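Long-range contact in arginase (Medicago truncatula, PDB 6VSS), which hydrolyses L-arginine to urea and L-ornithine, and also agmatine to urea and putrescine, with two manganese ions in each subunit: residues Leu181-His186 with Val217-Arg222. Residues are numbered along the deposited sequence; the frame is centred on the assembly and turned at random.
Sequences LHFDAH and VQVGIR. With MN (manganese (II) ion), chain I; MN (manganese (II) ion), chain J.
Parallel strand pairing joins L181-F183 to V217-V219 in the interior of the arginase sheet, where helix 203-209 makes the crossover between the two strands, and the chain after F183 leads to the manganese pair. H182 N donates to V217 O at 2.8 Å, V219 N returns a bond to H182 O, and D184 N reaches V219 O. Past the corner at G220 a further backbone bond, R222 N to A185 O, is almost straight (174°). L181, F183 and V219 share the face covered by helix 291-300; F183 CD2 lies 4.1 Å from V219 CB.

H182 and Q218 run alongside each other on the other face. With CG anti to the backbone N (chi1 164°), the imidazole of H182 offers ND1 in its plane to Q218 NE2, 3.0 Å away, while T239 engages Q218 OE1. The other ring nitrogen, H182 NE2, donates to the anti lone pair of D184 OD2 at 2.8 Å. Replacing H182 with an alanine would probably leave D184 OD2 without this second-shell donor and Q218 NE2 without its ring acceptor.

D184 bridges the metals, OD2 to one manganese and OD1 to the other, which H186 ND1 also binds at 2.3 Å while E285 engages H186 NE2; a water bridges the two ions, and H160, D188, D269 and D271 complete the shell. Metal ligands gathered at the C-terminal ends of parallel strands are the hallmark of the binuclear manganese site of the arginase fold.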
loop_
_atom_site.group_PDB
_atom_site.type_symbol
_atom_site.label_atom_id
_atom_site.label_comp_id
_atom_site.label_asym_id
_atom_site.label_seq_id
_atom_site.Cartn_x
_atom_site.Cartn_y
_atom_site.Cartn_z
ATOM N N LEU B 181 23.127 -20.342 -18.374
ATOM C CA LEU B 181 22.778 -18.932 -18.573
ATOM C C LEU B 181 22.066 -18.553 -17.295
ATOM O O LEU B 181 21.088 -19.245 -16.967
ATOM C CB LEU B 181 21.834 -18.785 -19.760
ATOM C CG LEU B 181 21.264 -17.378 -19.897
ATOM C CD1 LEU B 181 22.375 -16.353 -20.008
ATOM C CD2 LEU B 181 20.331 -17.343 -21.110
ATOM N N HIS B 182 22.623 -17.583 -16.571
ATOM C CA HIS B 182 22.232 -17.250 -15.191
ATOM C C HIS B 182 21.923 -15.764 -15.188
ATOM O O HIS B 182 22.848 -14.970 -15.455
ATOM C CB HIS B 182 23.330 -17.713 -14.247
ATOM C CG HIS B 182 23.278 -17.128 -12.867
ATOM N ND1 HIS B 182 24.432 -16.813 -12.157
ATOM C CD2 HIS B 182 22.240 -16.877 -12.042
ATOM C CE1 HIS B 182 24.089 -16.406 -10.949
ATOM N NE2 HIS B 182 22.745 -16.411 -10.870
ATOM N N PHE B 183 20.678 -15.403 -14.930
ATOM C CA PHE B 183 20.238 -14.000 -14.714
ATOM C C PHE B 183 20.228 -13.715 -13.220
ATOM O O PHE B 183 19.588 -14.423 -12.466
ATOM C CB PHE B 183 18.866 -13.750 -15.324
ATOM C CG PHE B 183 18.820 -13.936 -16.818
ATOM C CD1 PHE B 183 18.478 -15.165 -17.369
ATOM C CD2 PHE B 183 18.995 -12.870 -17.684
ATOM C CE1 PHE B 183 18.373 -15.346 -18.742
ATOM C CE2 PHE B 183 18.924 -13.059 -19.068
ATOM C CZ PHE B 183 18.637 -14.298 -19.582
ATOM N N ASP B 184 20.915 -12.663 -12.819
ATOM C CA ASP B 184 20.991 -12.319 -11.386
ATOM C C ASP B 184 21.522 -10.892 -11.208
ATOM O O ASP B 184 22.325 -10.488 -12.010
ATOM C CB ASP B 184 21.870 -13.362 -10.721
ATOM C CG ASP B 184 21.503 -13.625 -9.280
ATOM O OD1 ASP B 184 21.031 -12.704 -8.567
ATOM O OD2 ASP B 184 21.578 -14.788 -8.944
ATOM N N ALA B 185 21.141 -10.177 -10.156
ATOM C CA ALA B 185 21.896 -8.997 -9.666
ATOM C C ALA B 185 23.236 -9.432 -9.047
ATOM O O ALA B 185 24.191 -8.584 -9.022
ATOM C CB ALA B 185 21.074 -8.202 -8.691
ATOM N N HIS B 186 23.345 -10.687 -8.600
ATOM C CA HIS B 186 24.382 -11.155 -7.647
ATOM C C HIS B 186 25.058 -12.360 -8.254
ATOM O O HIS B 186 24.397 -13.214 -8.808
ATOM C CB HIS B 186 23.793 -11.589 -6.292
ATOM C CG HIS B 186 22.839 -10.608 -5.707
ATOM N ND1 HIS B 186 21.435 -10.737 -5.821
ATOM C CD2 HIS B 186 23.090 -9.458 -5.031
ATOM C CE1 HIS B 186 20.906 -9.643 -5.248
ATOM N NE2 HIS B 186 21.888 -8.858 -4.735
ATOM N N VAL B 217 27.272 -18.215 -17.950
ATOM C CA VAL B 217 27.124 -16.858 -18.537
ATOM C C VAL B 217 26.178 -16.092 -17.637
ATOM O O VAL B 217 25.052 -16.557 -17.525
ATOM C CB VAL B 217 26.592 -16.964 -19.962
ATOM C CG1 VAL B 217 26.453 -15.601 -20.602
ATOM C CG2 VAL B 217 27.469 -17.888 -20.774
ATOM N N GLN B 218 26.667 -15.046 -16.968
ATOM C CA GLN B 218 25.897 -14.325 -15.932
ATOM C C GLN B 218 25.468 -13.010 -16.542
ATOM O O GLN B 218 26.327 -12.301 -17.094
ATOM C CB GLN B 218 26.728 -14.093 -14.670
ATOM C CG GLN B 218 27.383 -15.369 -14.149
ATOM C CD GLN B 218 27.846 -15.236 -12.711
ATOM O OE1 GLN B 218 28.679 -14.387 -12.371
ATOM N NE2 GLN B 218 27.270 -16.042 -11.839
ATOM N N VAL B 219 24.234 -12.625 -16.358
ATOM C CA VAL B 219 23.692 -11.368 -16.947
ATOM C C VAL B 219 22.871 -10.620 -15.895
ATOM O O VAL B 219 22.054 -11.240 -15.242
ATOM C CB VAL B 219 22.870 -11.713 -18.198
ATOM C CG1 VAL B 219 22.237 -10.486 -18.841
ATOM C CG2 VAL B 219 23.708 -12.464 -19.197
ATOM N N GLY B 220 23.048 -9.301 -15.819
ATOM C CA GLY B 220 22.374 -8.377 -14.884
ATOM C C GLY B 220 23.186 -8.072 -13.631
ATOM O O GLY B 220 22.671 -7.386 -12.746
ATOM N N ILE B 221 24.448 -8.484 -13.604
ATOM C CA ILE B 221 25.289 -8.399 -12.388
ATOM C C ILE B 221 25.615 -6.933 -12.084
ATOM O O ILE B 221 26.080 -6.253 -12.994
ATOM C CB ILE B 221 26.561 -9.249 -12.572
ATOM C CG1 ILE B 221 26.216 -10.695 -12.887
ATOM C CG2 ILE B 221 27.442 -9.110 -11.346
ATOM C CD1 ILE B 221 25.629 -11.436 -11.748
ATOM N N ARG B 222 25.327 -6.489 -10.862
ATOM C CA ARG B 222 25.565 -5.109 -10.415
ATOM C C ARG B 222 25.905 -5.070 -8.925
ATOM O O ARG B 222 25.923 -4.009 -8.401
ATOM C CB ARG B 222 24.358 -4.229 -10.741
ATOM C CG ARG B 222 23.036 -4.806 -10.314
ATOM C CD ARG B 222 21.949 -4.123 -11.032
ATOM N NE ARG B 222 20.651 -4.447 -10.437
ATOM C CZ ARG B 222 19.850 -5.450 -10.759
ATOM N NH1 ARG B 222 20.203 -6.358 -11.657
ATOM N NH2 ARG B 222 18.673 -5.536 -10.165
HETATM MN MN MN I . 19.977 -12.356 -6.626
HETATM MN MN MN J . 20.794 -15.343 -7.036
HETATM O O HOH W 1 21.393 -13.784 -5.824
#